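Local coordinates for protein D-alanyl-lipoteichoic acid synthetase (Streptococcus pneumoniae, PDB 3BMA) that probably takes part in the D-alanylation of lipoteichoic acid during cell wall biogenesis, as a membrane-associated member of the DltD family, at residues A61-A64 with N68-Y71; A231-N236 with E342-K347; T237-N240 with E245-F248. The protein carries 1 engineered substitution. One frame throughout, in Å; residues are numbered along the deposited sequence.

Interaction 1: A61-A64 with N68-Y71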
loop_
_atom_site.group_PDB
_atom_site.type_symbol
_atom_site.label_atom_id
_atom_site.label_comp_id
_atom_site.label_asym_id
_atom_site.label_seq_id
_atom_site.Cartn_x
_atom_site.Cartn_y
_atom_site.Cartn_z
ATOM N N ALA C 61 13.282 -42.158 17.734
ATOM C CA ALA C 61 14.003 -41.072 18.392
ATOM C C ALA C 61 15.050 -41.593 19.379
ATOM O O ALA C 61 16.103 -40.980 19.551
ATOM C CB ALA C 61 13.026 -40.157 19.097
ATOM N N VAL C 62 14.749 -42.721 20.020
ATOM C CA VAL C 62 15.643 -43.344 21.000
ATOM C C VAL C 62 16.822 -44.043 20.308
ATOM O O VAL C 62 17.979 -43.861 20.706
ATOM C CB VAL C 62 14.866 -44.325 21.922
ATOM C CG1 VAL C 62 15.804 -45.076 22.855
ATOM C CG2 VAL C 62 13.821 -43.571 22.727
ATOM N N LEU C 63 16.520 -44.813 19.263
ATOM C CA LEU C 63 17.529 -45.542 18.488
ATOM C C LEU C 63 18.537 -44.634 17.788
ATOM O O LEU C 63 19.708 -44.990 17.669
ATOM C CB LEU C 63 16.870 -46.461 17.452
ATOM C CG LEU C 63 15.911 -47.572 17.898
ATOM C CD1 LEU C 63 15.403 -48.323 16.678
ATOM C CD2 LEU C 63 16.558 -48.533 18.886
ATOM N N ALA C 64 18.082 -43.467 17.333
ATOM C CA ALA C 64 18.965 -42.502 16.668
ATOM C C ALA C 64 19.960 -41.838 17.624
ATOM O O ALA C 64 21.066 -41.473 17.219
ATOM C CB ALA C 64 18.151 -41.450 15.932
ATOM N N ASN C 68 23.993 -42.985 17.786
ATOM C CA ASN C 68 24.631 -41.834 17.126
ATOM C C ASN C 68 24.543 -41.890 15.598
ATOM O O ASN C 68 25.557 -41.858 14.889
ATOM C CB ASN C 68 26.085 -41.664 17.617
ATOM C CG ASN C 68 26.695 -40.314 17.233
ATOM O OD1 ASN C 68 25.985 -39.351 16.935
ATOM N ND2 ASN C 68 28.023 -40.249 17.238
ATOM N N ARG C 69 23.314 -41.991 15.102
ATOM C CA ARG C 69 23.068 -42.177 13.673
ATOM C C ARG C 69 23.367 -40.921 12.856
ATOM O O ARG C 69 23.565 -39.841 13.415
ATOM C CB ARG C 69 21.635 -42.666 13.440
ATOM C CG ARG C 69 21.375 -44.038 14.041
ATOM C CD ARG C 69 20.038 -44.594 13.627
ATOM N NE ARG C 69 19.955 -46.025 13.909
ATOM C CZ ARG C 69 18.875 -46.774 13.700
ATOM N NH1 ARG C 69 17.772 -46.237 13.204
ATOM N NH2 ARG C 69 18.902 -48.065 13.985
ATOM N N SER C 70 23.400 -41.069 11.534
ATOM C CA SER C 70 23.670 -39.950 10.625
ATOM C C SER C 70 22.480 -38.988 10.477
ATOM O O SER C 70 22.520 -38.057 9.667
ATOM C CB SER C 70 24.121 -40.471 9.253
ATOM O OG SER C 70 23.183 -41.387 8.711
ATOM N N TYR C 71 21.432 -39.221 11.265
ATOM C CA TYR C 71 20.229 -38.396 11.264
ATOM C C TYR C 71 19.533 -38.425 12.625
ATOM O O TYR C 71 19.763 -39.332 13.427
ATOM C CB TYR C 71 19.258 -38.847 10.162
ATOM C CG TYR C 71 18.670 -40.229 10.355
ATOM C CD1 TYR C 71 19.280 -41.351 9.795
ATOM C CD2 TYR C 71 17.491 -40.414 11.083
ATOM C CE1 TYR C 71 18.744 -42.624 9.971
ATOM C CE2 TYR C 71 16.954 -41.683 11.272
ATOM C CZ TYR C 71 17.582 -42.781 10.707
ATOM O OH TYR C 71 17.046 -44.036 10.886
#
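A64 and R69 meet where helix 60-66 ends, and the backbone supplies the first link: R69 N donates to A64 O over 3.1 Å, with an N-H...O angle of 168°. A bond from a carbonyl to the amide five residues on, with a left-handed residue just before the donor (N68, phi 48°), matches the 6→1 bond of a Schellman motif and is consistent with one, a common way for a chain to leave a helix. The side chain of R69 then runs back along the turn it has just left. Its CB lies 4.0 Å from A64 O. Because CG sits beside the backbone N and opposite the carbonyl carbon (chi1 -64°), the chain heads toward the helix, and CG comes 3.9 Å from A64 CA. CD continues along the same residue, 3.8 Å from A64 CA, and NE passes L63 O at 3.9 Å, too far for a bond. Residues 68-71 lie in the loop from helix 60-66 to strand 72-76, the outermost strand on one side of the parallel sheet in this alpha/beta protein, whose family belongs to the SGNH hydrolase clan. At the guanidinium, L63 CB lies over the centre of one face, 4.3 Å from R69 CZ, so that an aliphatic carbon covers a flat cation. The charge itself is answered by helix 355-369, where D361 and D365 both form salt bridges with NH1 of R69. D365 also bonds to the hydroxyl of Y71, so one carboxylate reaches two residues of the 68-71 loop. Beyond the arginine, the methyl CB of A64 rests 3.7 Å from Y71 O and also touches R72 and P73 at the start of the strand.

Interaction 2: A231-N236 with E342-K347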
loop_
_atom_site.group_PDB
_atom_site.type_symbol
_atom_site.label_atom_id
_atom_site.label_comp_id
_atom_site.label_asym_id
_atom_site.label_seq_id
_atom_site.Cartn_x
_atom_site.Cartn_y
_atom_site.Cartn_z
ATOM N N ALA C 231 10.693 -57.796 26.925
ATOM C CA ALA C 231 10.509 -57.868 28.377
ATOM C C ALA C 231 9.724 -56.681 28.925
ATOM O O ALA C 231 9.000 -56.814 29.913
ATOM C CB ALA C 231 11.859 -57.984 29.079
ATOM N N ASP C 232 9.884 -55.527 28.280
ATOM C CA ASP C 232 9.139 -54.316 28.613
ATOM C C ASP C 232 7.670 -54.473 28.221
ATOM O O ASP C 232 6.773 -54.069 28.962
ATOM C CB ASP C 232 9.763 -53.107 27.900
ATOM C CG ASP C 232 9.082 -51.788 28.251
ATOM O OD1 ASP C 232 8.780 -51.560 29.443
ATOM O OD2 ASP C 232 8.863 -50.970 27.329
ATOM N N ALA C 233 7.442 -55.083 27.061
ATOM C CA ALA C 233 6.105 -55.275 26.511
ATOM C C ALA C 233 5.287 -56.334 27.257
ATOM O O ALA C 233 4.078 -56.183 27.403
ATOM C CB ALA C 233 6.189 -55.606 25.028
ATOM N N GLU C 234 5.949 -57.396 27.720
ATOM C CA GLU C 234 5.303 -58.445 28.519
ATOM C C GLU C 234 4.881 -57.919 29.887
ATOM O O GLU C 234 3.835 -58.303 30.413
ATOM C CB GLU C 234 6.239 -59.642 28.701
ATOM C CG GLU C 234 6.347 -60.557 27.488
ATOM C CD GLU C 234 7.567 -61.469 27.531
ATOM O OE1 GLU C 234 8.527 -61.169 28.275
ATOM O OE2 GLU C 234 7.567 -62.488 26.807
ATOM N N LYS C 235 5.709 -57.036 30.442
ATOM C CA LYS C 235 5.477 -56.394 31.736
ATOM C C LYS C 235 4.332 -55.380 31.673
ATOM O O LYS C 235 3.654 -55.135 32.673
ATOM C CB LYS C 235 6.766 -55.699 32.187
ATOM C CG LYS C 235 6.876 -55.394 33.673
ATOM C CD LYS C 235 8.315 -55.031 34.032
ATOM C CE LYS C 235 8.435 -54.487 35.449
ATOM N NZ LYS C 235 7.984 -53.069 35.546
ATOM N N ASN C 236 4.117 -54.804 30.491
ATOM C CA ASN C 236 3.152 -53.718 30.314
ATOM C C ASN C 236 1.894 -54.052 29.498
ATOM O O ASN C 236 1.140 -53.154 29.121
ATOM C CB ASN C 236 3.857 -52.482 29.750
ATOM C CG ASN C 236 4.748 -51.811 30.772
ATOM O OD1 ASN C 236 4.275 -51.055 31.620
ATOM N ND2 ASN C 236 6.043 -52.083 30.699
ATOM N N GLU C 342 0.574 -59.943 15.131
ATOM C CA GLU C 342 1.872 -60.210 15.719
ATOM C C GLU C 342 1.922 -59.637 17.136
ATOM O O GLU C 342 1.657 -58.450 17.324
ATOM C CB GLU C 342 2.973 -59.606 14.844
ATOM C CG GLU C 342 4.338 -60.256 15.011
ATOM C CD GLU C 342 4.306 -61.762 14.807
ATOM O OE1 GLU C 342 4.738 -62.484 15.728
ATOM O OE2 GLU C 342 3.838 -62.220 13.739
ATOM N N PRO C 343 2.229 -60.485 18.140
ATOM C CA PRO C 343 2.385 -60.031 19.525
ATOM C C PRO C 343 3.453 -58.950 19.683
ATOM O O PRO C 343 4.568 -59.091 19.172
ATOM C CB PRO C 343 2.788 -61.310 20.278
ATOM C CG PRO C 343 3.259 -62.254 19.224
ATOM C CD PRO C 343 2.418 -61.942 18.031
ATOM N N PHE C 344 3.063 -57.871 20.364
ATOM C CA PHE C 344 3.904 -56.701 20.688
ATOM C C PHE C 344 4.357 -55.850 19.484
ATOM O O PHE C 344 5.276 -55.037 19.598
ATOM C CB PHE C 344 5.078 -57.076 21.616
ATOM C CG PHE C 344 4.698 -58.018 22.731
ATOM C CD1 PHE C 344 5.358 -59.232 22.884
ATOM C CD2 PHE C 344 3.666 -57.700 23.618
ATOM C CE1 PHE C 344 5.009 -60.112 23.908
ATOM C CE2 PHE C 344 3.311 -58.572 24.643
ATOM C CZ PHE C 344 3.983 -59.780 24.787
ATOM N N PHE C 345 3.681 -56.025 18.348
ATOM C CA PHE C 345 3.863 -55.176 17.172
ATOM C C PHE C 345 3.114 -53.863 17.394
ATOM O O PHE C 345 3.455 -52.823 16.826
ATOM C CB PHE C 345 3.314 -55.884 15.926
ATOM C CG PHE C 345 3.861 -55.357 14.625
ATOM C CD1 PHE C 345 5.008 -55.912 14.068
ATOM C CD2 PHE C 345 3.222 -54.319 13.946
ATOM C CE1 PHE C 345 5.518 -55.439 12.866
ATOM C CE2 PHE C 345 3.729 -53.832 12.743
ATOM C CZ PHE C 345 4.880 -54.393 12.203
ATOM N N MET C 346 2.091 -53.931 18.241
ATOM C CA MET C 346 1.166 -52.841 18.460
ATOM C C MET C 346 1.281 -52.328 19.891
ATOM O O MET C 346 1.461 -53.113 20.830
ATOM C CB MET C 346 -0.249 -53.349 18.200
ATOM C CG MET C 346 -1.141 -52.417 17.407
ATOM S SD MET C 346 -1.088 -52.702 15.633
ATOM C CE MET C 346 0.148 -51.492 15.173
ATOM N N LYS C 347 1.193 -51.009 20.050
ATOM C CA LYS C 347 1.183 -50.383 21.374
ATOM C C LYS C 347 -0.250 -50.322 21.911
ATOM O O LYS C 347 -0.490 -50.558 23.098
ATOM C CB LYS C 347 1.816 -48.985 21.318
ATOM C CG LYS C 347 1.801 -48.205 22.639
ATOM C CD LYS C 347 2.820 -48.730 23.656
ATOM C CE LYS C 347 4.056 -47.841 23.740
ATOM N NZ LYS C 347 4.894 -47.904 22.516
#
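Where F344 meets A233 and E234, a beta turn is packed against the last turn of helix 222-235, joining that helix to the loop between strand 333-335 and helix 355-369. The turn is of type II, running from E342 to F345, and F344 fills its third position with a positive phi of 66°. From there its side chain points at the helix. The methyl of A233 meets the ring obliquely near its root, with A233 CB 3.6 Å from both CG and CD2 of F344. Further out, the aliphatic part of E234 takes over: its CG lies 3.7 Å from F344 CZ, and its backbone N is over one face of the ring. The E234 chain is extended beyond CG and runs roughly perpendicular to the phenyl side chain, and its carboxylate plane stands 87° from that of the ring. P343 CB, from the neighbour within the turn, lies on the opposite face from E234 N, 4.2 Å from the ring plane and nearer its margin. W354 also packs on A233, and T237 touches F344. Methyl, methylene and phenyl carbons thus carry the direct contact, which implies cohesion by dispersion and burial of apolar surface, while the acid of E234, an exposed residue, lends its chain rather than its charge.

Interaction 3: T237-N240 with E245-F248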
loop_
_atom_site.group_PDB
_atom_site.type_symbol
_atom_site.label_atom_id
_atom_site.label_comp_id
_atom_site.label_asym_id
_atom_site.label_seq_id
_atom_site.Cartn_x
_atom_site.Cartn_y
_atom_site.Cartn_z
ATOM N N THR C 237 1.679 -55.337 29.222
ATOM C CA THR C 237 0.428 -55.807 28.612
ATOM C C THR C 237 -0.253 -56.829 29.531
ATOM O O THR C 237 -0.842 -57.811 29.067
ATOM C CB THR C 237 0.645 -56.415 27.199
ATOM O OG1 THR C 237 1.599 -57.481 27.271
ATOM C CG2 THR C 237 1.130 -55.357 26.202
ATOM N N SER C 238 -0.176 -56.569 30.836
ATOM C CA SER C 238 -0.628 -57.499 31.875
ATOM C C SER C 238 -2.148 -57.611 32.001
ATOM O O SER C 238 -2.688 -58.719 31.994
ATOM C CB SER C 238 -0.030 -57.115 33.233
ATOM O OG SER C 238 1.385 -57.065 33.181
ATOM N N ASN C 239 -2.828 -56.467 32.098
ATOM C CA ASN C 239 -4.256 -56.418 32.454
ATOM C C ASN C 239 -5.272 -56.918 31.408
ATOM O O ASN C 239 -6.478 -56.931 31.669
ATOM C CB ASN C 239 -4.639 -55.015 32.959
ATOM C CG ASN C 239 -4.481 -53.923 31.895
ATOM O OD1 ASN C 239 -4.117 -54.182 30.745
ATOM N ND2 ASN C 239 -4.759 -52.688 32.290
ATOM N N ASN C 240 -4.781 -57.326 30.239
ATOM C CA ASN C 240 -5.633 -57.804 29.149
ATOM C C ASN C 240 -4.981 -58.918 28.328
ATOM O O ASN C 240 -3.758 -59.073 28.333
ATOM C CB ASN C 240 -6.045 -56.642 28.234
ATOM C CG ASN C 240 -4.882 -56.089 27.417
ATOM O OD1 ASN C 240 -4.730 -56.418 26.239
ATOM N ND2 ASN C 240 -4.057 -55.250 28.041
ATOM N N GLU C 245 -1.453 -52.048 25.744
ATOM C CA GLU C 245 -0.773 -51.453 26.896
ATOM C C GLU C 245 -1.725 -51.318 28.085
ATOM O O GLU C 245 -2.923 -51.093 27.897
ATOM C CB GLU C 245 -0.202 -50.081 26.526
ATOM C CG GLU C 245 0.934 -49.609 27.427
ATOM C CD GLU C 245 0.865 -48.124 27.755
ATOM O OE1 GLU C 245 0.306 -47.342 26.952
ATOM O OE2 GLU C 245 1.379 -47.740 28.827
ATOM N N ASN C 246 -1.182 -51.464 29.294
ATOM C CA ASN C 246 -1.953 -51.396 30.541
ATOM C C ASN C 246 -2.697 -50.078 30.737
ATOM O O ASN C 246 -3.867 -50.070 31.127
ATOM C CB ASN C 246 -1.043 -51.654 31.748
ATOM C CG ASN C 246 -0.573 -53.098 31.835
ATOM O OD1 ASN C 246 -1.151 -53.998 31.222
ATOM N ND2 ASN C 246 0.485 -53.323 32.607
ATOM N N TYR C 247 -2.004 -48.978 30.450
ATOM C CA TYR C 247 -2.529 -47.628 30.628
ATOM C C TYR C 247 -3.656 -47.326 29.639
ATOM O O TYR C 247 -4.666 -46.729 30.013
ATOM C CB TYR C 247 -1.397 -46.614 30.458
ATOM C CG TYR C 247 -1.246 -45.634 31.599
ATOM C CD1 TYR C 247 -0.503 -45.968 32.736
ATOM C CD2 TYR C 247 -1.823 -44.367 31.537
ATOM C CE1 TYR C 247 -0.351 -45.067 33.789
ATOM C CE2 TYR C 247 -1.679 -43.456 32.585
ATOM C CZ TYR C 247 -0.942 -43.812 33.707
ATOM O OH TYR C 247 -0.797 -42.914 34.744
ATOM N N PHE C 248 -3.482 -47.754 28.388
ATOM C CA PHE C 248 -4.471 -47.527 27.330
ATOM C C PHE C 248 -5.741 -48.363 27.506
ATOM O O PHE C 248 -6.848 -47.868 27.270
ATOM C CB PHE C 248 -3.866 -47.785 25.943
ATOM C CG PHE C 248 -4.827 -47.540 24.807
ATOM C CD1 PHE C 248 -5.002 -46.259 24.296
ATOM C CD2 PHE C 248 -5.565 -48.588 24.253
ATOM C CE1 PHE C 248 -5.892 -46.024 23.253
ATOM C CE2 PHE C 248 -6.456 -48.361 23.208
ATOM C CZ PHE C 248 -6.621 -47.078 22.709
#
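Between the two segments the chain doubles back, bringing T237 CA within 4.8 Å of E245 CA, the latter belonging to the N-cap residue of helix 246-253. The result is the loop that links helix 222-235 to helix 246-253, folded back on itself and held mainly by asparagine side chains bonded to main-chain groups. N246, in the first turn of the second helix, reaches back into the loop, and its carboxamide oxygen accepts from two successive backbone amides, one of them weakly. S238 N makes the weak bond, 2.8 Å from N246 OD1; N239 N is 3.1 Å from N246 OD1 and nearly straight, at 168°, although it approaches from above the carbonyl plane. N239 bonds in the other direction. Its CG sits between the backbone N and the carbonyl carbon (chi1 64°), which turns the amide toward the helix, and ND2 of N239 donates to the main-chain O of N246 over 3.0 Å, in the carbonyl plane and on a lone pair. The side chains of N239 and N246 run antiparallel alongside one another, with amide planes 68° apart. This leaves two acceptors, N239 OD1 and N246 OD1, 3.0 Å apart, a mildly unfavourable approach that the donors around them probably offset. T237 and S238 also tie back to the preceding helix, T237 OG1 to A233 O and S238 OG to K235 O, while the side-chain carboxamide of N240 bonds through ND2 to M244 O and through OD1 to M242 N. The same ND2 orients N239, giving a hydrogen to N239 OD1 at 2.9 Å, nearly along the C=O axis.

Interaction 1 is the buried member of the set, whereas interaction 2 is partly buried and interaction 3 lies at the surface. Interactions 2 and 3 share a neighbourhood, their centres 9 Å apart: 237-240 continues directly from 231-236, N236 O probably bonds to N246 N, and K347 O probably bonds to E245 N, so the 342-347 loop serves both. Interaction 1 stands apart, its nearest atoms about 10 Å from interaction 2. The chemistry changes accordingly. A backbone turn and salt bridges from R69 to helix 355-369 mark interaction 1, carbon packing between distant parts of the chain marks interaction 2, and amide hydrogen bonds within a short loop mark interaction 3.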